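PDB 1NPE: nidogen, which is a basement-membrane protein whose six-bladed YWTD beta-propeller binds laminin, so that the whole molecule probably links laminin to other matrix components. Local coordinates for residues N123-V128 with T139-D144; L166-G171 with V184-H189. One frame throughout, in Å; residues are numbered along the deposited sequence.

Contact 1 (N123-V128 with T139-D144)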
ATOM      1  N   ASN A 123      -0.877   8.994  -0.694  1.00 14.22           N
ATOM      2  CA  ASN A 123      -0.794   7.592  -0.300  1.00 13.17           C
ATOM      3  C   ASN A 123      -2.125   6.856  -0.510  1.00 12.73           C
ATOM      4  O   ASN A 123      -2.689   6.293   0.428  1.00 13.95           O
ATOM      5  CB  ASN A 123      -0.331   7.452   1.159  1.00 12.81           C
ATOM      6  CG  ASN A 123       1.195   7.400   1.300  1.00 14.83           C
ATOM      7  OD1 ASN A 123       1.763   7.969   2.229  1.00 15.28           O
ATOM      8  ND2 ASN A 123       1.852   6.698   0.393  1.00  9.99           N
ATOM      9  N   PRO A 124      -2.667   6.882  -1.742  1.00 11.72           N
ATOM     10  CA  PRO A 124      -3.933   6.170  -1.950  1.00 12.07           C
ATOM     11  C   PRO A 124      -3.660   4.691  -1.717  1.00 11.83           C
ATOM     12  O   PRO A 124      -2.542   4.224  -1.935  1.00 12.11           O
ATOM     13  CB  PRO A 124      -4.237   6.444  -3.423  1.00 10.72           C
ATOM     14  CG  PRO A 124      -2.860   6.514  -4.028  1.00 11.56           C
ATOM     15  CD  PRO A 124      -2.156   7.407  -3.019  1.00 11.17           C
ATOM     16  N   ARG A 125      -4.664   3.956  -1.266  1.00 11.22           N
ATOM     17  CA  ARG A 125      -4.467   2.541  -1.018  1.00 11.34           C
ATOM     18  C   ARG A 125      -5.754   1.774  -1.263  1.00 11.40           C
ATOM     19  O   ARG A 125      -5.919   1.182  -2.323  1.00 11.85           O
ATOM     20  CB  ARG A 125      -3.913   2.318   0.402  1.00  9.99           C
ATOM     21  CG  ARG A 125      -3.823   0.865   0.845  1.00 10.92           C
ATOM     22  CD  ARG A 125      -3.011   0.734   2.123  1.00  9.99           C
ATOM     23  NE  ARG A 125      -1.579   0.750   1.856  1.00 10.09           N
ATOM     24  CZ  ARG A 125      -0.635   0.938   2.775  1.00 12.49           C
ATOM     25  NH1 ARG A 125      -0.953   1.150   4.050  1.00  9.99           N
ATOM     26  NH2 ARG A 125       0.639   0.826   2.425  1.00 11.50           N
ATOM     27  N   GLY A 126      -6.675   1.810  -0.304  1.00 11.60           N
ATOM     28  CA  GLY A 126      -7.929   1.103  -0.469  1.00 10.85           C
ATOM     29  C   GLY A 126      -8.792   1.709  -1.559  1.00 10.76           C
ATOM     30  O   GLY A 126      -8.830   2.924  -1.728  1.00 10.70           O
ATOM     31  N   ILE A 127      -9.460   0.857  -2.326  1.00 10.92           N
ATOM     32  CA  ILE A 127     -10.349   1.317  -3.388  1.00 11.56           C
ATOM     33  C   ILE A 127     -11.407   0.258  -3.709  1.00 12.02           C
ATOM     34  O   ILE A 127     -11.109  -0.933  -3.791  1.00 11.90           O
ATOM     35  CB  ILE A 127      -9.580   1.731  -4.669  1.00 11.10           C
ATOM     36  CG1 ILE A 127     -10.544   2.374  -5.671  1.00 12.15           C
ATOM     37  CG2 ILE A 127      -8.906   0.530  -5.307  1.00  9.99           C
ATOM     38  CD1 ILE A 127      -9.863   2.929  -6.909  1.00 14.39           C
ATOM     39  N   VAL A 128     -12.655   0.697  -3.815  1.00 13.38           N
ATOM     40  CA  VAL A 128     -13.771  -0.200  -4.113  1.00 15.12           C
ATOM     41  C   VAL A 128     -14.762   0.456  -5.064  1.00 16.21           C
ATOM     42  O   VAL A 128     -14.808   1.683  -5.186  1.00 16.86           O
ATOM     43  CB  VAL A 128     -14.556  -0.601  -2.832  1.00 14.53           C
ATOM     44  CG1 VAL A 128     -13.709  -1.491  -1.936  1.00 14.35           C
ATOM     45  CG2 VAL A 128     -15.011   0.646  -2.071  1.00 11.04           C
ATOM     46  N   THR A 139      -9.297   5.337  -0.208  1.00 13.11           N
ATOM     47  CA  THR A 139      -8.666   5.925   0.969  1.00 13.66           C
ATOM     48  C   THR A 139      -7.296   6.449   0.566  1.00 14.72           C
ATOM     49  O   THR A 139      -6.702   5.985  -0.410  1.00 16.15           O
ATOM     50  CB  THR A 139      -8.441   4.906   2.115  1.00 12.89           C
ATOM     51  OG1 THR A 139      -7.380   4.009   1.766  1.00 14.41           O
ATOM     52  CG2 THR A 139      -9.696   4.113   2.392  1.00 12.18           C
ATOM     53  N   ASP A 140      -6.826   7.449   1.297  1.00 15.37           N
ATOM     54  CA  ASP A 140      -5.507   8.025   1.075  1.00 16.30           C
ATOM     55  C   ASP A 140      -4.999   8.224   2.492  1.00 14.74           C
ATOM     56  O   ASP A 140      -5.473   9.099   3.211  1.00 15.44           O
ATOM     57  CB  ASP A 140      -5.595   9.365   0.330  1.00 17.10           C
ATOM     58  CG  ASP A 140      -4.216   9.947  -0.020  1.00 18.87           C
ATOM     59  OD1 ASP A 140      -3.225   9.673   0.684  1.00 18.38           O
ATOM     60  OD2 ASP A 140      -4.122  10.708  -1.002  1.00 20.14           O
ATOM     61  N   TRP A 141      -4.052   7.392   2.904  1.00 15.44           N
ATOM     62  CA  TRP A 141      -3.537   7.494   4.263  1.00 15.73           C
ATOM     63  C   TRP A 141      -2.517   8.594   4.526  1.00 14.63           C
ATOM     64  O   TRP A 141      -1.805   8.547   5.529  1.00 17.20           O
ATOM     65  CB  TRP A 141      -3.072   6.128   4.790  1.00 12.47           C
ATOM     66  CG  TRP A 141      -2.007   5.476   4.000  1.00 12.92           C
ATOM     67  CD1 TRP A 141      -2.174   4.614   2.959  1.00 13.09           C
ATOM     68  CD2 TRP A 141      -0.598   5.567   4.228  1.00 12.87           C
ATOM     69  NE1 TRP A 141      -0.955   4.150   2.527  1.00 13.32           N
ATOM     70  CE2 TRP A 141       0.031   4.716   3.291  1.00 14.47           C
ATOM     71  CE3 TRP A 141       0.196   6.279   5.140  1.00 16.50           C
ATOM     72  CZ2 TRP A 141       1.424   4.555   3.236  1.00 16.34           C
ATOM     73  CZ3 TRP A 141       1.590   6.123   5.086  1.00 16.16           C
ATOM     74  CH2 TRP A 141       2.184   5.265   4.140  1.00 15.80           C
ATOM     75  N   ASN A 142      -2.487   9.586   3.633  1.00 15.85           N
ATOM     76  CA  ASN A 142      -1.631  10.788   3.720  1.00 16.07           C
ATOM     77  C   ASN A 142      -1.480  11.160   5.198  1.00 16.45           C
ATOM     78  O   ASN A 142      -2.436  11.613   5.823  1.00 15.05           O
ATOM     79  CB  ASN A 142      -2.348  11.933   2.974  1.00 15.74           C
ATOM     80  CG  ASN A 142      -1.541  13.239   2.905  1.00 15.33           C
ATOM     81  OD1 ASN A 142      -1.774  14.055   2.015  1.00 15.30           O
ATOM     82  ND2 ASN A 142      -0.626  13.449   3.840  1.00 13.54           N
ATOM     83  N   ARG A 143      -0.290  10.947   5.752  1.00 17.79           N
ATOM     84  CA  ARG A 143      -0.036  11.233   7.166  1.00 20.23           C
ATOM     85  C   ARG A 143      -0.587  12.568   7.653  1.00 21.11           C
ATOM     86  O   ARG A 143      -1.187  12.643   8.727  1.00 21.92           O
ATOM     87  CB  ARG A 143       1.463  11.169   7.462  1.00 19.22           C
ATOM     88  CG  ARG A 143       2.029   9.773   7.583  1.00 19.89           C
ATOM     89  CD  ARG A 143       1.736   9.157   8.941  1.00 17.96           C
ATOM     90  NE  ARG A 143       2.412   7.873   9.081  1.00 18.95           N
ATOM     91  CZ  ARG A 143       2.246   7.030  10.096  1.00 19.45           C
ATOM     92  NH1 ARG A 143       1.423   7.319  11.099  1.00 18.76           N
ATOM     93  NH2 ARG A 143       2.878   5.869  10.083  1.00 17.57           N
ATOM     94  N   ASP A 144      -0.399  13.613   6.853  1.00 23.36           N
ATOM     95  CA  ASP A 144      -0.858  14.950   7.217  1.00 25.84           C
ATOM     96  C   ASP A 144      -2.334  15.228   6.962  1.00 25.67           C
ATOM     97  O   ASP A 144      -2.980  15.916   7.750  1.00 26.07           O
ATOM     98  CB  ASP A 144       0.012  16.020   6.547  1.00 29.02           C
ATOM     99  CG  ASP A 144       1.454  15.983   7.036  1.00 33.59           C
ATOM    100  OD1 ASP A 144       1.671  16.131   8.260  1.00 32.60           O
ATOM    101  OD2 ASP A 144       2.365  15.785   6.201  1.00 36.35           O
TER
HETATM  102  O   HOH W   1       2.059  10.002   4.086  1.00 12.25           O
HETATM  103  O   HOH W   2      -0.569   3.363  -0.066  1.00 18.44           O
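With its CG set between its own backbone N and carbonyl carbon (chi1 59°), W141 folds its indole back over N123, whose CB lies above the five-membered ring at 3.5 Å from its centroid. The N123 amide continues the overlap along the six-membered ring, its plane turned only 6° from the indole, and OD1 rests 3.3 Å from W141 CH2. A short amide suits this place because it can lie flat on a large aromatic surface while OD1 still accepts a hydrogen bond from a water that also bridges to R143 N. On the opposite face comes R125: its guanidinium is tilted against the indole, with CZ 3.2 Å from W141 NE1. NE1 itself gives its hydrogen to a second water, which bonds in turn to P124 O.

D140 extends CG anti to its backbone N (chi1 -175°), and this brings OD1 to N123 N at 2.8 Å. N142 N reaches the same oxygen from the other face of the carboxylate, closing an Asx turn, while OD2 takes V122 N. The aspartate thus ties together the two segments just beyond the P124–D140 antiparallel, non-hydrogen-bonded pair. Further in, R125 N donates to T139 O at 3.0 Å and T139 N to G126 O at 2.9 Å; T139 OG1 accepts from G126 N and also bonds P169 O.

T139 and D140 end a YWTD sequence, and the hairpin forms the inner half of one propeller blade. P124 and I127 pack on strand 92-97, and R125 NE forms a salt bridge with E82 of strand 81-87, while T139 and W141 meet strand 169-175.

Contact 2 (L166-G171 with V184-H189). With CD (cadmium ion), chain D.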
ATOM      1  N   LEU A 166      -9.414  10.895  11.221  1.00 21.50           N
ATOM      2  CA  LEU A 166      -8.878   9.801  10.420  1.00 18.61           C
ATOM      3  C   LEU A 166      -7.381   9.788  10.692  1.00 17.04           C
ATOM      4  O   LEU A 166      -6.777  10.847  10.865  1.00 17.94           O
ATOM      5  CB  LEU A 166      -9.115  10.031   8.920  1.00 18.01           C
ATOM      6  CG  LEU A 166     -10.513   9.882   8.306  1.00 18.37           C
ATOM      7  CD1 LEU A 166     -10.453  10.185   6.804  1.00 15.98           C
ATOM      8  CD2 LEU A 166     -11.029   8.476   8.527  1.00 16.96           C
ATOM      9  N   GLY A 167      -6.793   8.598  10.761  1.00 16.52           N
ATOM     10  CA  GLY A 167      -5.367   8.485  11.001  1.00 15.76           C
ATOM     11  C   GLY A 167      -4.690   7.799   9.832  1.00 16.93           C
ATOM     12  O   GLY A 167      -4.006   8.436   9.031  1.00 19.32           O
ATOM     13  N   LEU A 168      -4.874   6.488   9.739  1.00 15.35           N
ATOM     14  CA  LEU A 168      -4.306   5.705   8.659  1.00 13.45           C
ATOM     15  C   LEU A 168      -5.394   4.814   8.045  1.00 13.11           C
ATOM     16  O   LEU A 168      -5.491   3.622   8.367  1.00 15.79           O
ATOM     17  CB  LEU A 168      -3.139   4.853   9.181  1.00 12.09           C
ATOM     18  CG  LEU A 168      -1.947   5.582   9.822  1.00 14.25           C
ATOM     19  CD1 LEU A 168      -0.959   4.571  10.430  1.00 13.28           C
ATOM     20  CD2 LEU A 168      -1.244   6.466   8.799  1.00 13.44           C
ATOM     21  N   PRO A 169      -6.301   5.406   7.239  1.00 12.55           N
ATOM     22  CA  PRO A 169      -7.358   4.595   6.618  1.00 12.40           C
ATOM     23  C   PRO A 169      -6.720   3.727   5.539  1.00 11.79           C
ATOM     24  O   PRO A 169      -6.422   4.200   4.448  1.00 11.81           O
ATOM     25  CB  PRO A 169      -8.309   5.648   6.040  1.00 11.82           C
ATOM     26  CG  PRO A 169      -7.417   6.813   5.748  1.00 10.65           C
ATOM     27  CD  PRO A 169      -6.499   6.839   6.954  1.00 11.68           C
ATOM     28  N   ASN A 170      -6.457   2.468   5.881  1.00 11.35           N
ATOM     29  CA  ASN A 170      -5.804   1.548   4.962  1.00 11.38           C
ATOM     30  C   ASN A 170      -6.682   0.829   3.949  1.00  9.99           C
ATOM     31  O   ASN A 170      -6.252   0.559   2.837  1.00 11.35           O
ATOM     32  CB  ASN A 170      -4.957   0.547   5.745  1.00 11.25           C
ATOM     33  CG  ASN A 170      -3.693   1.176   6.307  1.00 13.24           C
ATOM     34  OD1 ASN A 170      -3.102   2.073   5.691  1.00 14.18           O
ATOM     35  ND2 ASN A 170      -3.265   0.705   7.469  1.00 10.96           N
ATOM     36  N   GLY A 171      -7.899   0.492   4.341  1.00 11.23           N
ATOM     37  CA  GLY A 171      -8.787  -0.187   3.425  1.00  9.99           C
ATOM     38  C   GLY A 171     -10.232   0.190   3.662  1.00 10.45           C
ATOM     39  O   GLY A 171     -10.588   0.699   4.726  1.00 11.46           O
ATOM     40  N   VAL A 184     -11.194   0.675   7.650  1.00 11.78           N
ATOM     41  CA  VAL A 184     -10.453   0.269   8.843  1.00 10.86           C
ATOM     42  C   VAL A 184      -9.294   1.253   8.946  1.00 11.69           C
ATOM     43  O   VAL A 184      -8.645   1.572   7.949  1.00 10.93           O
ATOM     44  CB  VAL A 184      -9.964  -1.199   8.768  1.00 11.64           C
ATOM     45  CG1 VAL A 184     -11.160  -2.140   8.790  1.00  9.99           C
ATOM     46  CG2 VAL A 184      -9.118  -1.434   7.518  1.00  9.99           C
ATOM     47  N   ASP A 185      -9.058   1.753  10.152  1.00 13.54           N
ATOM     48  CA  ASP A 185      -8.039   2.770  10.367  1.00 15.21           C
ATOM     49  C   ASP A 185      -6.986   2.319  11.367  1.00 15.06           C
ATOM     50  O   ASP A 185      -7.284   2.116  12.538  1.00 13.73           O
ATOM     51  CB  ASP A 185      -8.740   4.046  10.849  1.00 16.87           C
ATOM     52  CG  ASP A 185      -7.874   5.289  10.730  1.00 20.63           C
ATOM     53  OD1 ASP A 185      -6.710   5.261  11.167  1.00 21.62           O
ATOM     54  OD2 ASP A 185      -8.374   6.313  10.219  1.00 21.31           O
ATOM     55  N   ALA A 186      -5.744   2.200  10.905  1.00 15.36           N
ATOM     56  CA  ALA A 186      -4.649   1.760  11.769  1.00 16.24           C
ATOM     57  C   ALA A 186      -4.053   2.893  12.601  1.00 17.75           C
ATOM     58  O   ALA A 186      -3.086   2.685  13.337  1.00 20.11           O
ATOM     59  CB  ALA A 186      -3.570   1.073  10.948  1.00 14.44           C
ATOM     60  N   GLY A 187      -4.634   4.085  12.470  1.00 17.99           N
ATOM     61  CA  GLY A 187      -4.177   5.248  13.214  1.00 18.12           C
ATOM     62  C   GLY A 187      -5.102   5.538  14.386  1.00 19.80           C
ATOM     63  O   GLY A 187      -4.644   5.827  15.495  1.00 19.20           O
ATOM     64  N   THR A 188      -6.409   5.489  14.121  1.00 19.92           N
ATOM     65  CA  THR A 188      -7.425   5.707  15.146  1.00 20.63           C
ATOM     66  C   THR A 188      -7.805   4.364  15.786  1.00 20.75           C
ATOM     67  O   THR A 188      -8.616   4.314  16.712  1.00 19.95           O
ATOM     68  CB  THR A 188      -8.706   6.339  14.552  1.00 22.03           C
ATOM     69  OG1 THR A 188      -9.245   5.479  13.541  1.00 21.91           O
ATOM     70  CG2 THR A 188      -8.405   7.709  13.949  1.00 22.56           C
ATOM     71  N   HIS A 189      -7.232   3.282  15.256  1.00 21.11           N
ATOM     72  CA  HIS A 189      -7.472   1.919  15.738  1.00 22.52           C
ATOM     73  C   HIS A 189      -8.937   1.501  15.733  1.00 22.73           C
ATOM     74  O   HIS A 189      -9.434   0.909  16.693  1.00 22.51           O
ATOM     75  CB  HIS A 189      -6.848   1.720  17.126  1.00 21.60           C
ATOM     76  CG  HIS A 189      -5.369   1.935  17.142  1.00 24.77           C
ATOM     77  ND1 HIS A 189      -4.486   1.062  16.538  1.00 25.19           N
ATOM     78  CD2 HIS A 189      -4.623   2.957  17.621  1.00 23.71           C
ATOM     79  CE1 HIS A 189      -3.259   1.542  16.642  1.00 25.11           C
ATOM     80  NE2 HIS A 189      -3.315   2.689  17.295  1.00 27.45           N
TER
HETATM   81 CD    CD D5003      -1.453   3.597  17.413  1.00 45.34          CD
HETATM   82  O   HOH W   3       0.049   1.837  16.971  1.00 35.39           O
HETATM   83  O   HOH W   4      -2.057   4.444  19.023  1.00 35.44           O
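D185 and P169 lie side by side and point the same way, while the side chain of L166 crosses the carboxylate of D185 at about a right angle, with CD2 3.8 Å from OD2. Beside these apolar neighbours the carboxylate, carried anti to its backbone N (chi1 -163°), turns its two oxygens to backbone N-H groups. OD2 receives G167 N at 2.8 Å on its syn lone pair, almost straight (173° at the hydrogen). D185 OD1 is gripped three times: by L168 N at 2.6 Å from above the carboxylate plane, by G187 N at 2.7 Å nearly along the C-O bond, and by T188 N from well out of the plane. The last two make an Asx turn and an Asx motif. Aspartate suits a point where four N-H groups converge, and these donors probably favour its charged form.

G167 and G187 pass with CA atoms 4.1 Å apart, which suits glycine because a beta carbon on either would collide with the other chain. A186 N bonds L168 O just outside the strands, within which N170 N bonds V184 O and V184 N bonds G171 O, with a beta bulge between P169 and G171. Beyond the turn, H189 NE2 binds a cadmium ion at 2.1 Å with two waters, its ND1 being held by Q209 O.

This hairpin supplies the two inner strands of the next blade round the propeller: L166 and P169 rest on I148 of strand 147-152, and V184 and A186 on strand 211-217, where N170 ND2 bonds P211 O, while N170 OD1 bonds R125 of the preceding blade.

How the contacts relate
Contacts 1 and 2 occupy matching places in successive propeller blades, each at the open end of the hairpin of the two inner strands, where a proline pairs with an aspartate; their centres are 9 Å apart. Polar bonds join the blades: R125 NH1 lies 2.9 Å from N170 OD1, a probable hydrogen bond, and T139 OG1 with P169 O forms the second bridge. R143 NH1 lies 3.6 Å from L168 CD2. R125 and N170 both bond to the chain of another protein, with W141, R143 and L168 nearby, so this seam forms part of its docking surface. A cadmium ion lies about 4 Å from the N123 side chain, distinct from that on H189.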